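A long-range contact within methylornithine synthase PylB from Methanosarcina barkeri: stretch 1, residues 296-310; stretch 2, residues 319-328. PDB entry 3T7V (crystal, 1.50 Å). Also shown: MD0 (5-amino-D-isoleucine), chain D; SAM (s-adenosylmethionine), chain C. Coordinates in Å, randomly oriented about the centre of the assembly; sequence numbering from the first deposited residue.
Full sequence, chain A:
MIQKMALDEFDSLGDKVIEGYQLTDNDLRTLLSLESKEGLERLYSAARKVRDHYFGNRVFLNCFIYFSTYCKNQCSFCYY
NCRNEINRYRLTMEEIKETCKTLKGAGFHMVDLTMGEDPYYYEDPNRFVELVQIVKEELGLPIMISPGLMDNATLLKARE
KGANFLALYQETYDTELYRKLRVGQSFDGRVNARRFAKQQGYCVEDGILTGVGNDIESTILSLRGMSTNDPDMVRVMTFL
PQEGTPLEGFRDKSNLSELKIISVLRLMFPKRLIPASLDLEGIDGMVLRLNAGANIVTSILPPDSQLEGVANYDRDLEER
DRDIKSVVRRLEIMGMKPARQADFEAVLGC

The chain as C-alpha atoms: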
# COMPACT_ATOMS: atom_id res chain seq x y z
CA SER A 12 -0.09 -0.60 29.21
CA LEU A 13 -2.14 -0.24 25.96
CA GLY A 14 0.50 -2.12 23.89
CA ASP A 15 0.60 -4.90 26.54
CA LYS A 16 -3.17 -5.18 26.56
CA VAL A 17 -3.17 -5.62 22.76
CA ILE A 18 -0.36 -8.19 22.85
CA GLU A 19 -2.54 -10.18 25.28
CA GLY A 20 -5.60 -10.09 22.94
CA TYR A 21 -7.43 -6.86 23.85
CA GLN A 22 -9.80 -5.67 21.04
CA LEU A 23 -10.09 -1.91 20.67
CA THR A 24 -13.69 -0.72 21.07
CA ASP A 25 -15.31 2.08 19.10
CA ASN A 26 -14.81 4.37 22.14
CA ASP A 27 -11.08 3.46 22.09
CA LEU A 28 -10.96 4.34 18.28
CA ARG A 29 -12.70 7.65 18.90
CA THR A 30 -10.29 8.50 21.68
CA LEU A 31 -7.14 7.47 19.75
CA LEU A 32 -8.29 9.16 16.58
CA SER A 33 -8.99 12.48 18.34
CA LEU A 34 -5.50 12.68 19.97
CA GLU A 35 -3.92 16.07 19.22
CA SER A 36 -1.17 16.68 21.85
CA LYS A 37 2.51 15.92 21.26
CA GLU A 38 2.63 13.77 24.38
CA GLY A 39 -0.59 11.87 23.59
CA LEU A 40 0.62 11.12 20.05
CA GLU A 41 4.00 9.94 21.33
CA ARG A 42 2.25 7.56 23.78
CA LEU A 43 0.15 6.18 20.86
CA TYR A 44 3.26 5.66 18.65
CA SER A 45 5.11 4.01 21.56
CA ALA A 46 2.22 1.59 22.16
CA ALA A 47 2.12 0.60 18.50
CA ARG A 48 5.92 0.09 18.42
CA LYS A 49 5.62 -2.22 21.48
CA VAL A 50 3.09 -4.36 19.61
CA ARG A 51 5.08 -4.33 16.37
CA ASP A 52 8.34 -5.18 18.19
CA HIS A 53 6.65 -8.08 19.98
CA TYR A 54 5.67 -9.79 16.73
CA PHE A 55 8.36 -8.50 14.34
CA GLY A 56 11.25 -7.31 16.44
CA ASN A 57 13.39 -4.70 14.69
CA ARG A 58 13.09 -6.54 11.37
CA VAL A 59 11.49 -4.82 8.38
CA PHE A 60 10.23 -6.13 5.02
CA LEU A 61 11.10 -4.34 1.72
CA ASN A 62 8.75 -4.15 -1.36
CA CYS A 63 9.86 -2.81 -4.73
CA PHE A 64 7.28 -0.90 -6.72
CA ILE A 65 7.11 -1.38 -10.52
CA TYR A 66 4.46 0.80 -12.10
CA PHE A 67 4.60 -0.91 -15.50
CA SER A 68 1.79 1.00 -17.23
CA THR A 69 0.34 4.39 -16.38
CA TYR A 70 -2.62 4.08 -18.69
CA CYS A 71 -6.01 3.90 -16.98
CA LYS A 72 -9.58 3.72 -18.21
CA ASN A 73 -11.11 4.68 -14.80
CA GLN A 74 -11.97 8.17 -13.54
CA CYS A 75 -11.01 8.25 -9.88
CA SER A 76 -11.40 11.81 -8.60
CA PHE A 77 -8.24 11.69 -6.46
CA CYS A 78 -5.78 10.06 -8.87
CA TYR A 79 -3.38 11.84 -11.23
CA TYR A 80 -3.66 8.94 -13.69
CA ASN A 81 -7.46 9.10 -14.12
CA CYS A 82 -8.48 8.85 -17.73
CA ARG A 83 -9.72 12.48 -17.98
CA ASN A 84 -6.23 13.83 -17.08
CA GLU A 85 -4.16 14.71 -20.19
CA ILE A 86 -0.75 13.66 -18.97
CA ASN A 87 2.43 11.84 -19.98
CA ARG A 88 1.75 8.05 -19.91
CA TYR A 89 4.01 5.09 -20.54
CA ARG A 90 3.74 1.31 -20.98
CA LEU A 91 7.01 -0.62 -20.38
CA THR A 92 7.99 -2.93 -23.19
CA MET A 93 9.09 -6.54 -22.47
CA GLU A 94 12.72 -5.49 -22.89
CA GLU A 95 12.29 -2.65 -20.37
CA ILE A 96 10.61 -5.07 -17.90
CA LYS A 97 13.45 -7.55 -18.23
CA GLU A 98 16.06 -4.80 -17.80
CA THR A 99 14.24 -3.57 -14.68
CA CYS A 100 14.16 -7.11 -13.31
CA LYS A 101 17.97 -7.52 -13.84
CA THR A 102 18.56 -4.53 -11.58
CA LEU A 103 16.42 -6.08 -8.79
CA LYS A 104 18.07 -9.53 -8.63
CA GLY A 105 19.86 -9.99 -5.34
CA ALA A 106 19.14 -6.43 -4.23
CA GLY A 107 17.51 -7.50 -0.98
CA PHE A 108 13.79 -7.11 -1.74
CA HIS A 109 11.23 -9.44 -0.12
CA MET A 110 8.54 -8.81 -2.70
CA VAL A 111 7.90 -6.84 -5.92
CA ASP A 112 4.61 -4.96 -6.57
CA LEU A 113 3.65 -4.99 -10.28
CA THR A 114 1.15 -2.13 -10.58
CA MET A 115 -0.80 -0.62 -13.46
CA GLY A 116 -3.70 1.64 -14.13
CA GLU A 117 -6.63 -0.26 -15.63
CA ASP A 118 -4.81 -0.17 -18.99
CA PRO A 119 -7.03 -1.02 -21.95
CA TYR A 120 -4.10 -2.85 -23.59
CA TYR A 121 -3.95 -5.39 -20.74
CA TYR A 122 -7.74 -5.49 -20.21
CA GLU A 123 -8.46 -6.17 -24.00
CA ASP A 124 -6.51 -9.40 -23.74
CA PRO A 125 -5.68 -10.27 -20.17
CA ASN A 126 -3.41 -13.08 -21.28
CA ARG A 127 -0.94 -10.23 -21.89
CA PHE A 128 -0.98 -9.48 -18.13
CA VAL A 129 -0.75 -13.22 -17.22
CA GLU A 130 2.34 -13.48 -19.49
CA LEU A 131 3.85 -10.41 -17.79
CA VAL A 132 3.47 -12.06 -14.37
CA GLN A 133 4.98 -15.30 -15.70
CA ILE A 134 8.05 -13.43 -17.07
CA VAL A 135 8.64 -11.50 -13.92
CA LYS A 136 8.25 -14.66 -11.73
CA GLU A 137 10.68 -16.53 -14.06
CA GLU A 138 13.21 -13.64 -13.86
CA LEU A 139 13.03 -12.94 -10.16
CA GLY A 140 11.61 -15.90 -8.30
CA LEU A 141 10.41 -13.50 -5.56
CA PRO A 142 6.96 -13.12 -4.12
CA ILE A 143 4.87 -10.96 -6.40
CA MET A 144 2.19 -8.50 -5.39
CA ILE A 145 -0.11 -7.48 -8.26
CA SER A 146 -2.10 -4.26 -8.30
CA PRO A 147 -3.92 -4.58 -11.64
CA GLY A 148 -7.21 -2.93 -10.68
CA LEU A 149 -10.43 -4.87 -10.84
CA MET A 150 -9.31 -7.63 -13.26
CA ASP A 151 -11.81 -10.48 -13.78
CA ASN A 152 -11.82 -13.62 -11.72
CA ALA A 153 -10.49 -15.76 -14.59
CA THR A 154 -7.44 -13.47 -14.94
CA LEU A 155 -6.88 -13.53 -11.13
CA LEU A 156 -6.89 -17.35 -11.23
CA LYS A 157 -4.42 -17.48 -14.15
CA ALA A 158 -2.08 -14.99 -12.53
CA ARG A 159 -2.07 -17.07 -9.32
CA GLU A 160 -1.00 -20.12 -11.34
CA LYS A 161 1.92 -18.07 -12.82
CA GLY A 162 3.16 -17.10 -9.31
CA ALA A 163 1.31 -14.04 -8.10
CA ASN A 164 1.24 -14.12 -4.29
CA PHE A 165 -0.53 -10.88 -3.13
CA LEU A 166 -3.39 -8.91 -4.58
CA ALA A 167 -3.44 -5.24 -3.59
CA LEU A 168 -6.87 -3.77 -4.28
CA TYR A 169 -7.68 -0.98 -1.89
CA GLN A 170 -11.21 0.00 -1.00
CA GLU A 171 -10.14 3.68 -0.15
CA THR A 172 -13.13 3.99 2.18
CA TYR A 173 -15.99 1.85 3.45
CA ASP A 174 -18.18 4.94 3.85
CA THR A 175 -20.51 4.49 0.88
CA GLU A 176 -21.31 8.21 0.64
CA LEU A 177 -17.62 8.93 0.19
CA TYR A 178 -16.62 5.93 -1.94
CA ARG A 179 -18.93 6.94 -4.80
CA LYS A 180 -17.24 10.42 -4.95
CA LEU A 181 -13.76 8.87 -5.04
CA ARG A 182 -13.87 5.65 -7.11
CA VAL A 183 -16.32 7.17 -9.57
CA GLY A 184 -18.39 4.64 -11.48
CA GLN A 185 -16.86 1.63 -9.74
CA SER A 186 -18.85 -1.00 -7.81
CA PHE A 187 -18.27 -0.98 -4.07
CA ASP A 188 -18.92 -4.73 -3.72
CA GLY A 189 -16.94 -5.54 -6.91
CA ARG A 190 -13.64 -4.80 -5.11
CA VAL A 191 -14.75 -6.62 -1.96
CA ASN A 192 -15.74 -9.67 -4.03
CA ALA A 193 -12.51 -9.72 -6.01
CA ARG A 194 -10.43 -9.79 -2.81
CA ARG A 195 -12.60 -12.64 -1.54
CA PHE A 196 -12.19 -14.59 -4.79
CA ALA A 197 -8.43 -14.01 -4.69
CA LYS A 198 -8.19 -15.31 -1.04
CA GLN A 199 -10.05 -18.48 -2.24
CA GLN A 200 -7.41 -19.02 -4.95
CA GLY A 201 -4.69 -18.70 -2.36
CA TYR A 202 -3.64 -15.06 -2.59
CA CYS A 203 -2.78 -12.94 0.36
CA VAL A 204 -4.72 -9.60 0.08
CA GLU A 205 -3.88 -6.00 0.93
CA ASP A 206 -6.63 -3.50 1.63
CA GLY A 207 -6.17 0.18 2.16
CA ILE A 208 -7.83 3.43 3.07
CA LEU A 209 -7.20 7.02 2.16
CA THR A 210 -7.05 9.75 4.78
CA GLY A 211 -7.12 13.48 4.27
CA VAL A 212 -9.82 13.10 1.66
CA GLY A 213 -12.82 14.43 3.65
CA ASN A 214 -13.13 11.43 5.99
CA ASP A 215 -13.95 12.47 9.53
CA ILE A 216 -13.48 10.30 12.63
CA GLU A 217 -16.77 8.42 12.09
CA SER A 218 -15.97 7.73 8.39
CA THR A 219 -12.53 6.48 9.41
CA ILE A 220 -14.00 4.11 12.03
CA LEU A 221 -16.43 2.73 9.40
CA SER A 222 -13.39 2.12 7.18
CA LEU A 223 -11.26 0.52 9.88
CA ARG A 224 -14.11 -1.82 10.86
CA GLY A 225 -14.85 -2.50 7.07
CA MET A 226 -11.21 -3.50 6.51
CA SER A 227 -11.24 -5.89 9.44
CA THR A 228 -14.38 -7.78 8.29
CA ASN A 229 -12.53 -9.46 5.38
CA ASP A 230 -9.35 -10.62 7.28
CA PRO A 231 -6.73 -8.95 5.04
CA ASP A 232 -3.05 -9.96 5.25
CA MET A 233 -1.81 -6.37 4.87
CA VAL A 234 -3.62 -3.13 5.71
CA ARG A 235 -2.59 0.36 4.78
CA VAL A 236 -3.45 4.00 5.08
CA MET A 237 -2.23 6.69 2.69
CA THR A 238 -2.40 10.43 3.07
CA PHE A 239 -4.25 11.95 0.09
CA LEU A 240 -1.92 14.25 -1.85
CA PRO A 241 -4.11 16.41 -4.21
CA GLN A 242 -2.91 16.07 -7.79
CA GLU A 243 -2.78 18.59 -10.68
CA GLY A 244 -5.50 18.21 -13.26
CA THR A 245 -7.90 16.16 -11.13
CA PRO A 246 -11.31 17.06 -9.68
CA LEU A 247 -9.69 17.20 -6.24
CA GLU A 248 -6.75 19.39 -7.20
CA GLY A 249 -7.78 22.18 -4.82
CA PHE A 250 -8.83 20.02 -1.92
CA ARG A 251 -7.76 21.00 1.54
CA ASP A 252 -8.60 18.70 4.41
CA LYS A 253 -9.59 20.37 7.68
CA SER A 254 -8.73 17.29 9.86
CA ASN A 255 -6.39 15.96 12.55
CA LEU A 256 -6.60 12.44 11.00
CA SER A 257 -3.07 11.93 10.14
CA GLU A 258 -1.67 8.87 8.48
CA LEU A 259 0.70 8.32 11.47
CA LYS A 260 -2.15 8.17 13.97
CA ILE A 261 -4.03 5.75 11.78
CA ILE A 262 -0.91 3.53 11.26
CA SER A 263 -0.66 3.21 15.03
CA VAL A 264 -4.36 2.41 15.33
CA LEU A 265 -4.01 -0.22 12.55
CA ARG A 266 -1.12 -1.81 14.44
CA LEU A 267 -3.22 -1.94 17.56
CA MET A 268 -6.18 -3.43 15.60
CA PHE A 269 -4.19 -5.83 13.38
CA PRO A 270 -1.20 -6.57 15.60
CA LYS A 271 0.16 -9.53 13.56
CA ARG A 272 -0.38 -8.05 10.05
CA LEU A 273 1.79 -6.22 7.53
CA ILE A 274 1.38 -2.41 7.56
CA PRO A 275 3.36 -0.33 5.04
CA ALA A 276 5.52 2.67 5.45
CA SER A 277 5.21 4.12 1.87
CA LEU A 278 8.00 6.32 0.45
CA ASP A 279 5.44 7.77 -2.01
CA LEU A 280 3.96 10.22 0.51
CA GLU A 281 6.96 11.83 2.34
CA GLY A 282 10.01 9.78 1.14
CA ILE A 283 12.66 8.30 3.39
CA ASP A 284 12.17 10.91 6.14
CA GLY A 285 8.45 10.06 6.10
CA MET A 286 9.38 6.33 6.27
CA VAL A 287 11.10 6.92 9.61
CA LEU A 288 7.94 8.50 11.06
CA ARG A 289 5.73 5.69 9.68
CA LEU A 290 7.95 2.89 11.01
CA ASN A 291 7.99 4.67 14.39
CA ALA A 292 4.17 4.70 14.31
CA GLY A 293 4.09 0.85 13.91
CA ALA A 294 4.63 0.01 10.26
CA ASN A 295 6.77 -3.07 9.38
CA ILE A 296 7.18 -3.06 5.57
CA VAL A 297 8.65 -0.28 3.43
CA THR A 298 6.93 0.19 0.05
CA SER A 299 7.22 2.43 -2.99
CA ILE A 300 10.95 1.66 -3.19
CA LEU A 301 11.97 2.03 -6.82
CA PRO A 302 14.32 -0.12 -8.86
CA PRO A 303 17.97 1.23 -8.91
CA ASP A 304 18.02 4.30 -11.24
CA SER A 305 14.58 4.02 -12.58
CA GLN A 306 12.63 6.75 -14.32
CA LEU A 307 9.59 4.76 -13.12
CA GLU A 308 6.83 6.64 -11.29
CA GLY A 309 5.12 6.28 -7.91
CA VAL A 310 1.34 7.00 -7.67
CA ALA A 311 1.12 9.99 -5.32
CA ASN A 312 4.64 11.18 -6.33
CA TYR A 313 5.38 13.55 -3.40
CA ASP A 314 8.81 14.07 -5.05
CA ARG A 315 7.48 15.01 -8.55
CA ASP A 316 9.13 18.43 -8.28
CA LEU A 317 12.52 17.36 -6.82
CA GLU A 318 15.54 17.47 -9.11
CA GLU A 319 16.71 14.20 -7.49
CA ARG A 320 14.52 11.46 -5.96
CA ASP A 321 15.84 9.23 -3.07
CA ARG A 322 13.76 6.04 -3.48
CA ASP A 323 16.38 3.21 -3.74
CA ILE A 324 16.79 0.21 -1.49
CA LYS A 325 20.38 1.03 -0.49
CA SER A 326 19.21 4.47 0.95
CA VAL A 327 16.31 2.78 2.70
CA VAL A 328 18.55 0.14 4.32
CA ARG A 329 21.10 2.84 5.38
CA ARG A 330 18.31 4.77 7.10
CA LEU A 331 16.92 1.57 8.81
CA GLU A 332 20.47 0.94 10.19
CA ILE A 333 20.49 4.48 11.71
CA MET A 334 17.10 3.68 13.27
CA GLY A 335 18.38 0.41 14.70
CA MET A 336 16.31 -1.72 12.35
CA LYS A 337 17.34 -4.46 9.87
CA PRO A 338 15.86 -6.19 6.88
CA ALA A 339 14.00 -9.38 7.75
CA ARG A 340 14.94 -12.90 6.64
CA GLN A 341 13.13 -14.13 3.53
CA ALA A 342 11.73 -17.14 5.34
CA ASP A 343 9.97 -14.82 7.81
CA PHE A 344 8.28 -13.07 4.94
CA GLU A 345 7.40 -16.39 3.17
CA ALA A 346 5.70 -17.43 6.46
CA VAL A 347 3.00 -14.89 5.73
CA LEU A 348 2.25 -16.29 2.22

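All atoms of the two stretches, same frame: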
# COMPACT_ATOMS: atom_id res chain seq x y z
N ILE A 296 6.74 -2.80 6.95
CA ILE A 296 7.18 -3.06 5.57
C ILE A 296 7.33 -1.73 4.87
O ILE A 296 6.45 -0.86 4.95
CB ILE A 296 6.24 -4.07 4.83
CG1 ILE A 296 6.66 -4.25 3.36
CG2 ILE A 296 4.75 -3.64 4.89
CD1 ILE A 296 5.97 -5.52 2.79
N VAL A 297 8.38 -1.55 4.12
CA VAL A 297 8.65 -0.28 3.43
C VAL A 297 8.28 -0.54 1.94
O VAL A 297 8.65 -1.58 1.39
CB VAL A 297 10.10 0.16 3.52
CG1 VAL A 297 10.33 1.49 2.79
CG2 VAL A 297 10.54 0.34 4.98
N THR A 298 7.42 0.36 1.41
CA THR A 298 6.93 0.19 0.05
C THR A 298 7.21 1.45 -0.75
O THR A 298 7.65 2.48 -0.23
CB THR A 298 5.41 -0.10 0.04
OG1 THR A 298 4.68 1.09 0.42
CG2 THR A 298 5.04 -1.30 0.97
N SER A 299 6.97 1.31 -2.05
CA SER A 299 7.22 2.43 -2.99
C SER A 299 8.72 2.69 -3.14
O SER A 299 9.17 3.80 -3.44
CB SER A 299 6.46 3.72 -2.69
OG SER A 299 6.03 4.32 -3.97
N ILE A 300 9.51 1.63 -2.92
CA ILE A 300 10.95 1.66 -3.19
C ILE A 300 11.07 1.42 -4.69
O ILE A 300 10.50 0.49 -5.23
CB ILE A 300 11.68 0.54 -2.42
CG1 ILE A 300 11.33 0.64 -0.91
CG2 ILE A 300 13.17 0.66 -2.71
CD1 ILE A 300 11.98 -0.51 -0.12
N LEU A 301 11.83 2.24 -5.39
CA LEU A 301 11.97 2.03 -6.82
C LEU A 301 13.20 1.25 -7.17
O LEU A 301 14.20 1.26 -6.42
CB LEU A 301 12.06 3.38 -7.53
CG LEU A 301 10.77 4.22 -7.36
CD1 LEU A 301 10.87 5.60 -8.02
CD2 LEU A 301 9.52 3.57 -7.95
N PRO A 302 13.15 0.54 -8.33
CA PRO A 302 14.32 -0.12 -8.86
C PRO A 302 15.49 0.90 -8.96
O PRO A 302 15.24 2.13 -9.14
CB PRO A 302 13.82 -0.52 -10.27
CG PRO A 302 12.36 -0.77 -10.13
CD PRO A 302 12.01 0.44 -9.24
N PRO A 303 16.75 0.41 -8.82
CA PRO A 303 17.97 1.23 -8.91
C PRO A 303 18.00 2.02 -10.24
O PRO A 303 17.84 1.41 -11.30
CB PRO A 303 19.10 0.19 -8.86
CG PRO A 303 18.57 -0.95 -8.07
CD PRO A 303 17.05 -0.96 -8.33
N ASP A 304 18.27 3.33 -10.16
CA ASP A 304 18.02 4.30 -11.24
C ASP A 304 16.53 4.50 -11.26
O ASP A 304 15.95 5.11 -10.37
CB ASP A 304 18.51 3.83 -12.61
CG ASP A 304 17.46 4.05 -13.72
OD1 ASP A 304 17.14 5.23 -14.00
OD2 ASP A 304 17.02 3.05 -14.35
N SER A 305 15.94 3.93 -12.29
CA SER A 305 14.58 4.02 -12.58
C SER A 305 14.06 5.44 -12.84
O SER A 305 14.21 6.37 -12.04
CB SER A 305 13.79 3.30 -11.49
OG SER A 305 12.64 2.87 -12.07
N GLN A 306 13.45 5.60 -13.99
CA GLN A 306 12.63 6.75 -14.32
C GLN A 306 11.20 6.39 -13.98
O GLN A 306 10.26 7.11 -14.31
CB GLN A 306 12.70 6.94 -15.82
CG GLN A 306 12.80 5.60 -16.53
CD GLN A 306 12.78 5.69 -18.04
OE1 GLN A 306 11.72 5.57 -18.66
NE2 GLN A 306 13.96 5.89 -18.66
N LEU A 307 10.99 5.20 -13.37
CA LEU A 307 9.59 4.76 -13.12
C LEU A 307 8.93 5.68 -12.12
O LEU A 307 9.57 6.31 -11.28
CB LEU A 307 9.53 3.33 -12.55
CG LEU A 307 10.03 2.22 -13.54
CD1 LEU A 307 9.98 0.87 -12.87
CD2 LEU A 307 9.19 2.23 -14.80
N GLU A 308 7.61 5.71 -12.18
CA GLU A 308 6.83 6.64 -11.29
C GLU A 308 6.28 5.92 -10.05
O GLU A 308 6.17 4.68 -9.99
CB GLU A 308 5.67 7.23 -12.13
CG GLU A 308 6.32 8.20 -13.17
CD GLU A 308 5.47 8.84 -14.19
OE1 GLU A 308 4.24 8.78 -14.05
OE2 GLU A 308 6.09 9.44 -15.14
N GLY A 309 6.00 6.71 -9.02
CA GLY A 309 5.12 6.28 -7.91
C GLY A 309 3.68 6.62 -8.34
O GLY A 309 3.38 6.91 -9.50
N VAL A 310 2.78 6.65 -7.38
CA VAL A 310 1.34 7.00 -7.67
C VAL A 310 1.00 8.38 -7.14
O VAL A 310 0.43 9.21 -7.91
CB VAL A 310 0.36 5.94 -7.05
CG1 VAL A 310 -1.08 6.35 -7.41
CG2 VAL A 310 0.72 4.57 -7.64
N GLU A 319 16.13 15.53 -7.76
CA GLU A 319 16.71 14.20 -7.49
C GLU A 319 15.78 13.45 -6.51
O GLU A 319 15.43 14.00 -5.47
CB GLU A 319 18.08 14.30 -6.83
CG GLU A 319 19.09 15.15 -7.59
CD GLU A 319 19.56 14.51 -8.90
OE1 GLU A 319 19.53 13.26 -8.99
OE2 GLU A 319 19.97 15.24 -9.83
N ARG A 320 15.36 12.22 -6.85
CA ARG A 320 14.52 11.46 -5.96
C ARG A 320 15.46 10.51 -5.18
O ARG A 320 16.54 10.19 -5.68
CB ARG A 320 13.53 10.64 -6.81
CG ARG A 320 12.56 11.50 -7.58
CD ARG A 320 11.47 10.54 -8.12
NE ARG A 320 12.04 9.58 -9.07
CZ ARG A 320 11.34 8.63 -9.71
NH1 ARG A 320 10.06 8.53 -9.50
NH2 ARG A 320 11.95 7.80 -10.57
N ASP A 321 15.05 10.08 -3.98
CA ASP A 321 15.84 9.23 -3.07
C ASP A 321 14.80 8.14 -2.69
O ASP A 321 14.05 8.22 -1.72
CB ASP A 321 16.19 10.08 -1.85
CG ASP A 321 17.07 9.37 -0.84
OD1 ASP A 321 17.60 8.31 -1.19
OD2 ASP A 321 17.24 9.91 0.29
N ARG A 322 14.77 7.10 -3.51
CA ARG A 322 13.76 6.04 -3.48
C ARG A 322 14.45 4.66 -3.56
O ARG A 322 13.72 3.68 -3.70
CB ARG A 322 12.83 6.16 -4.72
CG ARG A 322 11.98 7.41 -4.80
CD ARG A 322 10.70 7.04 -4.13
NE ARG A 322 9.63 8.00 -4.47
CZ ARG A 322 8.33 7.69 -4.61
NH1 ARG A 322 7.91 6.44 -4.39
NH2 ARG A 322 7.47 8.64 -4.93
N ASP A 323 15.77 4.53 -3.40
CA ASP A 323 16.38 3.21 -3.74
C ASP A 323 16.57 2.42 -2.45
O ASP A 323 16.65 2.96 -1.34
CB ASP A 323 17.71 3.42 -4.42
CG ASP A 323 18.60 4.25 -3.57
OD1 ASP A 323 19.41 3.59 -2.89
OD2 ASP A 323 18.40 5.53 -3.52
N ILE A 324 16.62 1.12 -2.62
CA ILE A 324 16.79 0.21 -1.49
C ILE A 324 18.05 0.48 -0.64
O ILE A 324 17.99 0.36 0.57
CB ILE A 324 16.68 -1.26 -1.94
CG1 ILE A 324 16.45 -2.15 -0.75
CG2 ILE A 324 17.88 -1.65 -2.77
CD1 ILE A 324 16.26 -3.63 -1.17
N LYS A 325 19.15 0.83 -1.27
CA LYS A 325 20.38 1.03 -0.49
C LYS A 325 20.17 2.26 0.49
O LYS A 325 20.63 2.21 1.66
CB LYS A 325 21.57 1.20 -1.43
CG LYS A 325 21.97 -0.06 -2.19
CD LYS A 325 23.21 0.36 -3.02
CE LYS A 325 23.47 -0.44 -4.28
NZ LYS A 325 24.25 -1.68 -4.01
N SER A 326 19.45 3.31 0.05
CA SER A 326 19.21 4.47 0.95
C SER A 326 18.24 4.08 2.04
O SER A 326 18.36 4.54 3.17
CB SER A 326 18.68 5.70 0.25
OG SER A 326 19.49 6.01 -0.80
N VAL A 327 17.21 3.30 1.68
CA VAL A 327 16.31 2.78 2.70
C VAL A 327 17.03 1.95 3.76
O VAL A 327 16.83 2.19 4.97
CB VAL A 327 15.19 1.90 2.07
CG1 VAL A 327 14.37 1.12 3.13
CG2 VAL A 327 14.20 2.77 1.27
N VAL A 328 17.91 1.02 3.35
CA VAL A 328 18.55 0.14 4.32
C VAL A 328 19.51 0.96 5.20
O VAL A 328 19.63 0.67 6.40
CB VAL A 328 19.23 -1.03 3.60
CG1 VAL A 328 20.11 -1.81 4.60
CG2 VAL A 328 18.21 -1.98 2.98
C MD0 D . 3.01 2.39 -2.55
N MD0 D . 3.38 3.74 -4.54
O MD0 D . 3.24 1.30 -1.99
CA MD0 D . 2.94 2.44 -4.04
CB MD0 D . 1.49 2.14 -4.53
CD MD0 D . -0.00 0.07 -4.97
NE MD0 D . -0.21 -1.31 -4.57
CG MD0 D . 1.14 0.67 -4.15
CG2 MD0 D . 0.42 3.09 -3.94
OXT MD0 D . 2.85 3.45 -1.94
N SAM C . -5.24 1.13 -10.73
CA SAM C . -5.24 0.18 -9.72
C SAM C . -6.15 0.48 -8.59
O SAM C . -6.76 1.56 -8.56
OXT SAM C . -6.35 -0.46 -7.74
CB SAM C . -4.13 0.24 -8.94
CG SAM C . -3.52 1.51 -8.52
SD SAM C . -3.30 1.63 -6.69
CE SAM C . -1.53 1.70 -6.56
C5' SAM C . -3.73 3.33 -6.40
C4' SAM C . -4.15 3.55 -5.15
O4' SAM C . -2.98 4.57 -5.01
C3' SAM C . -5.39 3.99 -4.97
O3' SAM C . -5.83 2.74 -4.42
C2' SAM C . -4.97 4.89 -3.80
O2' SAM C . -5.13 4.26 -2.49
C1' SAM C . -3.53 5.41 -3.98
N9 SAM C . -3.56 6.79 -4.59
C8 SAM C . -3.91 7.19 -5.85
N7 SAM C . -3.84 8.51 -5.92
C5 SAM C . -3.42 8.97 -4.70
C6 SAM C . -3.24 10.26 -4.17
N6 SAM C . -3.44 11.37 -4.89
N1 SAM C . -2.78 10.38 -2.92
C2 SAM C . -2.56 9.29 -2.13
N3 SAM C . -2.84 8.04 -2.56
C4 SAM C . -3.24 7.90 -3.86
O HOH W 1 16.32 0.12 -5.27
O HOH W 2 15.00 7.88 -8.97

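Stretch 1 opens as a strand, residues 296-300, and then runs as loop to Val 310; stretch 2 runs as loop until Asp 323 caps a helix that starts at Ile 324. Strand and helix axes approach to 10.0 Å with 149° between their N-to-C directions, so the elements run roughly antiparallel. The two stretches come closest, by CA atoms, where the strand ends and the helix is about to begin: the CA atoms of Ile 300 and Arg 322 lie 5.2 Å apart, those of Leu 301 and Asp 323 5.5 Å. Here a single direct backbone hydrogen bond joins them, Leu 301 N to Arg 322 O (2.9 Å, 151° at the hydrogen). A water extends the pairing by one residue, donating to Leu 301 O at 2.7 Å and accepting from Ile 324 N at 2.8 Å; a first-turn helix amide, which has no helical acceptor before it, is thereby satisfied. Asp 323 points its CA-to-CB bond away from stretch 1 and uses its carboxylate for the cap, OD1 accepting from Ser 326 N at 3.0 Å.

Beyond this junction, apolar side chains fill the space between strand and helix. Val 327 points toward the strand and meets two residues, its CG1 lying 4.1 Å from Val 297 CG1 and its CG2 4.2 Å from Ile 300 CG1. Ile 300 CG2 also packs 4.1 Å from Ile 324 CB. Compact branched residues suit the buried setting.

Two arginines, both directed toward stretch 1, contribute the largest covered areas, 109 Å² for Arg 322 and 82 Å² for Arg 320, within a total of 559 Å². Arg 322 NH1 donates to Ser 299 O (3.1 Å, 156°) and weakly to Ser 299 OG (2.9 Å, 125°). That same OG accepts from the ligand 5-amino-D-isoleucine, whose N is 2.8 Å away. At Gly 309 a side chain would be crowded: an ideal CB would sit only 3.1 Å from Arg 322 NH2.

Arg 320 grips the loop through carbonyls near its guanidinium plane. NH1 and NH2 both donate to Leu 307 O, each at 2.9 Å, with angles of 146° and 144°, a fork on one acceptor; NH2 adds a weak bond to Ser 305 O (3.1 Å, 124°). The loop is braced internally by Leu 307 N donating to Ser 305 OG at 3.1 Å. Leu 301 CD1 covers one guanidinium face, 3.4 Å from Arg 320 NH1.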